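Local coordinates for protein Ika8 (Synthetic construct, PDB 6G6O) that serves as a computationally designed, symmetrical eight-bladed beta-propeller built from WD40 repeats, an artificial protein rather than a natural one, at residues A[145-150]-A[157-162]; A[184-189]-A[199-204]. All coordinates share one frame; numbering follows the deposited sequence.

Overall arrangement
Interaction 1 and interaction 2 are the same idea used twice in a WD40-type propeller: each zips the two middle strands of a four-stranded blade into an antiparallel hairpin. Following the chain from the N terminus, 145-150 meets 157-162 and closes a loop of six residues. The chain then runs through the outermost strand 167-170 of that blade, enters the next blade by strand 178-184, and interaction 2 closes nine residues between 184-189 and 199-204. The two are in series, neither nested nor crossed. Their centres lie about 12 Å apart, and the blades meet where Val159 CG1 touches Ile202 CD1 at 3.6 Å and Val149 packs against Val188.

Interaction 1 (A[145-150]-A[157-162]); sequences DNIVVS and VKVWYI
The hairpin formed by the second and third strands of a WD40 blade is joined here from Asn146 and Ile162 at one end to Ser150 and Lys158 at the other. Val148 and Trp160 form a hydrogen-bonded antiparallel pair, with Trp160 N giving to Val148 O at 2.8 Å and Val148 N to Trp160 O at 2.9 Å. Ser150 and Lys158 exchange a second such pair of bonds, and Ile162 N continues the ladder beyond the strand onto Asn146 O at 2.9 Å.

Side chains then sort by face. Ile147, Val149, Val159 and Tyr161 share one, where Ile147 and Val149 meet Phe183 of the next blade. Tyr161 CG lies anti to the backbone N (chi1 -164°), which carries the ring to Asn146: Asn146 O sits over one face, offset toward the rim and 3.4 Å from Tyr161 CD1, while Ile147 CG1 reaches Tyr161 CD1 at 3.6 Å. An alanine in place of Tyr161 would probably open a gap beside Ile147 and Leu168 and strip the cover from the Asn146 carbonyl. Further along, Ile147 CG2 rests on Val159 CG1 at 3.8 Å, and the Val149 and Val159 side chains run side by side.

On the opposite face Val148 CG2 presses against Ile162 CG1 at 3.7 Å. Ser150 OG lies in the plane of the Trp160 indole at its edge, 3.6 Å from Trp160 NE1. The arrangement recalls part of the Asp-His-Ser/Thr-Trp tetrad of WD40 blades; here the hydroxyl is hydrogen-bonded to His134, and the indole N-H only lies near it. The main-chain bonds thus set the register, whereas Ile147 and Val149 pack on the neighbouring blade and the tyrosine ring lies against Asn146, Ile147 and Leu168.

Interaction 2 (A[184-189]-A[199-204]); sequences SKNIVV and VWDILT
Val188 fits between Trp200 and Ile202 on one face of a WD40 hairpin, the one joining strands 187-192 and 197-201. Its two methyls face different neighbours: Val188 CG1 leans on Trp200 CD1 at 3.7 Å, and Val188 CG2 pushes against Ile202 CD1 at 3.5 Å, tighter than usual for two carbons. In Ile202, CG1 lies anti to the backbone N (chi1 -161°), and the bend at chi2 (44°) turns CD1 toward Val188, whose side chain it crosses at about a right angle.

On the other face Val199 CG1 fills the notch between the CG2 and CD1 branches of Ile187, 3.7 Å from each. The second methyl, Val199 CG2, meets Val189 CG2 at 4.1 Å.

Val188 N binds Trp200 O at 2.8 Å. Beyond the strands Ile202 N reaches Asn186 O from above the carbonyl plane. Leu203 N gives to Asp201 OD1 at 2.9 Å, an Asx turn that bends the chain away after the strand. Thr204 N, at 2.7 Å from the same Asp201 OD1, extends it to an Asx motif. Backbone bonds therefore join the strands, apolar packing on both faces, with the indole on one, fills in around them, and two N-H groups on one oxygen probably steady the carboxylate and the turn together.

Interaction 1 (A[145-150]-A[157-162])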
# COMPACT_ATOMS: atom_id res chain seq x y z
N ASP A 145 3.27 -11.28 12.46
CA ASP A 145 3.47 -12.44 13.33
C ASP A 145 4.38 -13.49 12.70
O ASP A 145 4.05 -14.68 12.65
CB ASP A 145 2.12 -13.05 13.72
CG ASP A 145 1.39 -12.23 14.77
OD1 ASP A 145 2.01 -11.87 15.78
OD2 ASP A 145 0.19 -11.96 14.57
N ASN A 146 5.53 -13.03 12.20
CA ASN A 146 6.53 -13.88 11.56
C ASN A 146 5.96 -14.66 10.38
O ASN A 146 6.51 -15.69 9.98
CB ASN A 146 7.16 -14.85 12.57
CG ASN A 146 8.32 -14.22 13.32
OD1 ASN A 146 9.19 -13.59 12.73
ND2 ASN A 146 8.34 -14.41 14.64
N ILE A 147 4.85 -14.19 9.81
CA ILE A 147 4.22 -14.83 8.66
C ILE A 147 4.16 -13.82 7.53
O ILE A 147 3.64 -12.71 7.70
CB ILE A 147 2.80 -15.35 9.00
CG1 ILE A 147 2.87 -16.39 10.11
CG2 ILE A 147 2.13 -15.92 7.76
CD1 ILE A 147 1.51 -16.92 10.52
N VAL A 148 4.70 -14.20 6.37
CA VAL A 148 4.71 -13.36 5.18
C VAL A 148 3.73 -13.95 4.17
O VAL A 148 3.81 -15.14 3.85
CB VAL A 148 6.12 -13.25 4.57
CG1 VAL A 148 6.09 -12.38 3.33
CG2 VAL A 148 7.10 -12.70 5.59
N VAL A 149 2.81 -13.11 3.69
CA VAL A 149 1.88 -13.49 2.64
C VAL A 149 2.13 -12.57 1.45
O VAL A 149 1.99 -11.35 1.57
CB VAL A 149 0.42 -13.40 3.10
CG1 VAL A 149 -0.51 -13.95 2.03
CG2 VAL A 149 0.24 -14.16 4.40
N SER A 150 2.51 -13.16 0.32
CA SER A 150 2.94 -12.41 -0.85
C SER A 150 2.07 -12.73 -2.05
O SER A 150 1.59 -13.85 -2.21
CB SER A 150 4.41 -12.71 -1.19
OG SER A 150 4.58 -14.08 -1.49
N VAL A 157 -0.25 -16.67 -4.92
CA VAL A 157 -0.22 -16.19 -3.55
C VAL A 157 0.44 -17.26 -2.69
O VAL A 157 0.03 -18.42 -2.72
CB VAL A 157 -1.62 -15.86 -3.01
CG1 VAL A 157 -1.54 -15.32 -1.60
CG2 VAL A 157 -2.33 -14.87 -3.93
N LYS A 158 1.46 -16.87 -1.93
CA LYS A 158 2.23 -17.80 -1.12
C LYS A 158 2.27 -17.33 0.33
O LYS A 158 2.10 -16.14 0.63
CB LYS A 158 3.66 -17.97 -1.65
CG LYS A 158 3.73 -18.38 -3.12
CD LYS A 158 5.12 -18.87 -3.50
CE LYS A 158 5.27 -18.99 -5.01
NZ LYS A 158 4.19 -19.80 -5.62
N VAL A 159 2.49 -18.28 1.24
CA VAL A 159 2.57 -18.02 2.67
C VAL A 159 3.86 -18.64 3.19
O VAL A 159 4.03 -19.86 3.12
CB VAL A 159 1.36 -18.58 3.43
CG1 VAL A 159 1.49 -18.29 4.92
CG2 VAL A 159 0.06 -18.00 2.88
N TRP A 160 4.76 -17.80 3.71
CA TRP A 160 6.02 -18.25 4.28
C TRP A 160 6.05 -17.95 5.77
O TRP A 160 5.45 -16.97 6.23
CB TRP A 160 7.23 -17.58 3.61
CG TRP A 160 7.13 -17.43 2.13
CD1 TRP A 160 6.40 -16.50 1.44
CD2 TRP A 160 7.81 -18.22 1.14
NE1 TRP A 160 6.58 -16.67 0.09
CE2 TRP A 160 7.44 -17.72 -0.12
CE3 TRP A 160 8.70 -19.30 1.21
CZ2 TRP A 160 7.92 -18.26 -1.31
CZ3 TRP A 160 9.18 -19.84 0.02
CH2 TRP A 160 8.79 -19.32 -1.22
N TYR A 161 6.75 -18.79 6.52
CA TYR A 161 7.04 -18.53 7.93
C TYR A 161 8.50 -18.13 8.06
O TYR A 161 9.39 -18.89 7.65
CB TYR A 161 6.73 -19.75 8.80
CG TYR A 161 6.63 -19.40 10.26
CD1 TYR A 161 5.46 -18.87 10.79
CD2 TYR A 161 7.71 -19.59 11.12
CE1 TYR A 161 5.36 -18.54 12.13
CE2 TYR A 161 7.62 -19.26 12.46
CZ TYR A 161 6.44 -18.74 12.96
OH TYR A 161 6.35 -18.41 14.29
N ILE A 162 8.74 -16.94 8.61
CA ILE A 162 10.09 -16.42 8.72
C ILE A 162 10.92 -17.31 9.64
O ILE A 162 10.44 -17.77 10.69
CB ILE A 162 10.06 -14.97 9.22
CG1 ILE A 162 9.35 -14.08 8.19
CG2 ILE A 162 11.47 -14.45 9.49
CD1 ILE A 162 9.73 -12.62 8.27

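Interaction 2 (A[184-189]-A[199-204])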
# COMPACT_ATOMS: atom_id res chain seq x y z
N SER A 184 -5.29 -13.15 8.78
CA SER A 184 -5.37 -13.24 10.24
C SER A 184 -6.11 -14.52 10.64
O SER A 184 -7.14 -14.84 10.04
CB SER A 184 -6.07 -12.04 10.89
OG SER A 184 -5.63 -10.80 10.36
N LYS A 185 -5.60 -15.24 11.65
CA LYS A 185 -6.20 -16.44 12.21
C LYS A 185 -6.06 -17.65 11.29
O LYS A 185 -5.00 -18.27 11.19
CB LYS A 185 -7.69 -16.23 12.46
CG LYS A 185 -8.28 -17.13 13.54
CD LYS A 185 -9.51 -17.86 13.00
CE LYS A 185 -10.49 -16.95 12.22
NZ LYS A 185 -11.89 -17.51 12.09
N ASN A 186 -7.15 -17.94 10.60
CA ASN A 186 -7.37 -19.12 9.78
C ASN A 186 -7.59 -18.71 8.33
O ASN A 186 -7.84 -19.55 7.47
CB ASN A 186 -8.60 -19.88 10.30
CG ASN A 186 -8.62 -21.39 9.93
OD1 ASN A 186 -9.57 -22.08 10.27
ND2 ASN A 186 -7.56 -21.90 9.29
N ILE A 187 -7.59 -17.40 8.08
CA ILE A 187 -8.16 -16.79 6.89
C ILE A 187 -7.07 -16.01 6.20
O ILE A 187 -6.36 -15.22 6.83
CB ILE A 187 -9.35 -15.88 7.25
CG1 ILE A 187 -10.50 -16.72 7.81
CG2 ILE A 187 -9.81 -15.07 6.04
CD1 ILE A 187 -11.26 -17.45 6.76
N VAL A 188 -6.93 -16.25 4.90
CA VAL A 188 -6.15 -15.40 4.01
C VAL A 188 -7.11 -14.94 2.93
O VAL A 188 -7.78 -15.77 2.30
CB VAL A 188 -4.96 -16.15 3.40
CG1 VAL A 188 -4.46 -15.44 2.16
CG2 VAL A 188 -3.85 -16.29 4.42
N VAL A 189 -7.21 -13.63 2.74
CA VAL A 189 -8.06 -13.05 1.71
C VAL A 189 -7.16 -12.35 0.71
O VAL A 189 -6.25 -11.61 1.10
CB VAL A 189 -9.11 -12.09 2.30
CG1 VAL A 189 -8.46 -11.05 3.20
CG2 VAL A 189 -9.91 -11.42 1.19
N VAL A 199 -11.06 -16.12 -0.41
CA VAL A 199 -10.82 -16.26 1.02
C VAL A 199 -10.27 -17.66 1.27
O VAL A 199 -10.94 -18.65 0.96
CB VAL A 199 -12.09 -16.00 1.84
CG1 VAL A 199 -11.89 -16.42 3.29
CG2 VAL A 199 -12.48 -14.54 1.75
N TRP A 200 -9.07 -17.73 1.83
CA TRP A 200 -8.36 -18.99 2.00
C TRP A 200 -8.27 -19.37 3.47
O TRP A 200 -8.50 -18.55 4.37
CB TRP A 200 -6.95 -18.91 1.42
CG TRP A 200 -6.90 -18.35 0.05
CD1 TRP A 200 -6.73 -17.05 -0.30
CD2 TRP A 200 -7.02 -19.08 -1.18
NE1 TRP A 200 -6.73 -16.92 -1.67
CE2 TRP A 200 -6.91 -18.16 -2.23
CE3 TRP A 200 -7.20 -20.44 -1.48
CZ2 TRP A 200 -6.98 -18.53 -3.57
CZ3 TRP A 200 -7.27 -20.81 -2.81
CH2 TRP A 200 -7.17 -19.86 -3.84
N ASP A 201 -7.93 -20.63 3.70
CA ASP A 201 -7.67 -21.14 5.04
C ASP A 201 -6.16 -21.23 5.23
O ASP A 201 -5.47 -21.92 4.47
CB ASP A 201 -8.33 -22.50 5.25
CG ASP A 201 -8.37 -22.91 6.70
OD1 ASP A 201 -7.30 -23.23 7.26
OD2 ASP A 201 -9.47 -22.90 7.30
N ILE A 202 -5.65 -20.53 6.25
CA ILE A 202 -4.20 -20.44 6.45
C ILE A 202 -3.59 -21.80 6.79
O ILE A 202 -2.37 -21.96 6.67
CB ILE A 202 -3.86 -19.42 7.55
CG1 ILE A 202 -2.40 -18.98 7.46
CG2 ILE A 202 -4.06 -20.02 8.91
CD1 ILE A 202 -1.92 -18.70 6.06
N LEU A 203 -4.39 -22.76 7.23
CA LEU A 203 -3.88 -24.09 7.55
C LEU A 203 -4.46 -25.19 6.67
O LEU A 203 -3.80 -26.21 6.48
CB LEU A 203 -4.14 -24.44 9.02
CG LEU A 203 -3.70 -23.39 10.05
CD1 LEU A 203 -3.94 -23.88 11.46
CD2 LEU A 203 -2.23 -23.03 9.85
N THR A 204 -5.67 -25.01 6.15
CA THR A 204 -6.25 -26.01 5.25
C THR A 204 -5.86 -25.75 3.80
O THR A 204 -5.52 -26.69 3.07
CB THR A 204 -7.77 -26.03 5.40
OG1 THR A 204 -8.13 -26.71 6.60
CG2 THR A 204 -8.41 -26.76 4.23